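Local structure of oxidase (Sinorhizobium meliloti, 4FFU) at residues 150-153 / 154-158. The protein is a MaoC-like protein similar to NodN whose biochemical role is uncertain, although a monoamine oxidase activity has been tentatively assigned to it. Residues are numbered along the deposited sequence; the frame is centred on the assembly and turned at random.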
loop_
_atom_site.group_PDB
_atom_site.type_symbol
_atom_site.label_atom_id
_atom_site.label_comp_id
_atom_site.label_asym_id
_atom_site.label_seq_id
_atom_site.Cartn_x
_atom_site.Cartn_y
_atom_site.Cartn_z
ATOM N N VAL I 150 8.331 -17.011 -16.836
ATOM C CA VAL I 150 7.186 -16.104 -16.776
ATOM C C VAL I 150 6.754 -15.813 -18.214
ATOM O O VAL I 150 7.564 -15.394 -19.040
ATOM C CB VAL I 150 7.552 -14.778 -16.061
ATOM C CG1 VAL I 150 6.301 -13.944 -15.884
ATOM C CG2 VAL I 150 8.218 -15.070 -14.709
ATOM N N ILE I 151 5.479 -16.044 -18.497
ATOM C CA ILE I 151 4.962 -15.938 -19.861
ATOM C C ILE I 151 3.821 -14.946 -19.907
ATOM O O ILE I 151 3.043 -14.831 -18.969
ATOM C CB ILE I 151 4.515 -17.302 -20.461
ATOM C CG1 ILE I 151 3.479 -18.009 -19.571
ATOM C CG2 ILE I 151 5.723 -18.195 -20.720
ATOM C CD1 ILE I 151 2.820 -19.220 -20.221
ATOM N N ASN I 152 3.753 -14.171 -20.987
ATOM C CA ASN I 152 2.655 -13.207 -21.105
ATOM C C ASN I 152 1.443 -13.778 -21.831
ATOM O O ASN I 152 1.377 -14.984 -22.078
ATOM C CB ASN I 152 3.118 -11.889 -21.755
ATOM C CG ASN I 152 3.561 -12.077 -23.201
ATOM O OD1 ASN I 152 3.171 -13.041 -23.853
ATOM N ND2 ASN I 152 4.371 -11.151 -23.700
ATOM N N GLN I 153 0.486 -12.907 -22.140
ATOM C CA GLN I 153 -0.808 -13.318 -22.681
ATOM C C GLN I 153 -0.692 -13.785 -24.127
ATOM O O GLN I 153 -1.651 -14.354 -24.684
ATOM C CB GLN I 153 -1.841 -12.182 -22.543
ATOM C CG GLN I 153 -1.641 -10.964 -23.452
ATOM C CD GLN I 153 -0.719 -9.908 -22.876
ATOM O OE1 GLN I 153 0.003 -10.144 -21.902
ATOM N NE2 GLN I 153 -0.737 -8.716 -23.490
ATOM N N ARG I 154 0.463 -13.530 -24.739
ATOM C CA ARG I 154 0.725 -14.037 -26.110
ATOM C C ARG I 154 1.502 -15.338 -26.069
ATOM O O ARG I 154 1.892 -15.871 -27.113
ATOM C CB ARG I 154 1.492 -13.018 -26.940
ATOM C CG ARG I 154 0.710 -11.775 -27.311
ATOM C CD ARG I 154 1.576 -10.782 -28.084
ATOM N NE ARG I 154 2.489 -10.010 -27.234
ATOM C CZ ARG I 154 2.135 -8.946 -26.513
ATOM N NH1 ARG I 154 0.883 -8.513 -26.522
ATOM N NH2 ARG I 154 3.034 -8.311 -25.770
ATOM N N GLY I 155 1.717 -15.870 -24.875
ATOM C CA GLY I 155 2.512 -17.090 -24.728
ATOM C C GLY I 155 4.017 -16.872 -24.873
ATOM O O GLY I 155 4.785 -17.830 -25.028
ATOM N N GLU I 156 4.451 -15.617 -24.804
ATOM C CA GLU I 156 5.871 -15.300 -24.944
ATOM C C GLU I 156 6.576 -15.314 -23.592
ATOM O O GLU I 156 6.044 -14.777 -22.620
ATOM C CB GLU I 156 6.026 -13.927 -25.592
ATOM C CG GLU I 156 5.363 -13.825 -26.966
ATOM C CD GLU I 156 5.191 -12.385 -27.423
ATOM O OE1 GLU I 156 5.157 -11.461 -26.570
ATOM O OE2 GLU I 156 5.073 -12.170 -28.649
ATOM N N VAL I 157 7.781 -15.887 -23.538
ATOM C CA VAL I 157 8.590 -15.798 -22.306
ATOM C C VAL I 157 9.021 -14.351 -22.107
ATOM O O VAL I 157 9.615 -13.748 -23.006
ATOM C CB VAL I 157 9.840 -16.705 -22.358
ATOM C CG1 VAL I 157 10.658 -16.565 -21.068
ATOM C CG2 VAL I 157 9.427 -18.155 -22.508
ATOM N N VAL I 158 8.735 -13.775 -20.935
ATOM C CA VAL I 158 9.204 -12.407 -20.651
ATOM C C VAL I 158 10.368 -12.408 -19.648
ATOM O O VAL I 158 11.168 -11.454 -19.621
ATOM C CB VAL I 158 8.065 -11.480 -20.170
ATOM C CG1 VAL I 158 6.964 -11.461 -21.234
ATOM C CG2 VAL I 158 7.503 -11.959 -18.827
#
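N152 and E156 meet across a tight beta hairpin. Along the main chain, V158 N donates to V150 O (2.8 Å) and N152 N to E156 O (2.9 Å), flanking the non-hydrogen-bonded antiparallel pair I151–V157. A type I turn from N152 to G155, closed by G155 N on N152 O, makes this a 3:5 hairpin with a G1 beta bulge at G155, whose positive phi (76°) favours glycine.

The N152 amide organises the loop. With CG lodged between its own backbone N and carbonyl carbon (chi1 65°), OD1 accepts R154 N (2.9 Å), forming an Asx turn, and E156 N (3.0 Å) from the opposite face of the amide plane. ND2 gives E156 OE1 a nearly straight bond (3.0 Å), and R154 NE reaches the same oxygen from above the carboxylate plane in a salt bridge (3.1 Å). Replacing this asparagine by an alanine is likely to leave the amides of R154 and E156 without their common acceptor and the E156 carboxylate less firmly fixed.

An apolar contact links V150 CG1 to V158 CG2 (3.7 Å).

The hairpin connects adjacent strands 141-151 and 157-168 of the antiparallel sheet; V150 packs on strand 122-134, and the Q153 side chain hydrogen-bonds to D121 and to the backbone of T122, where that strand begins.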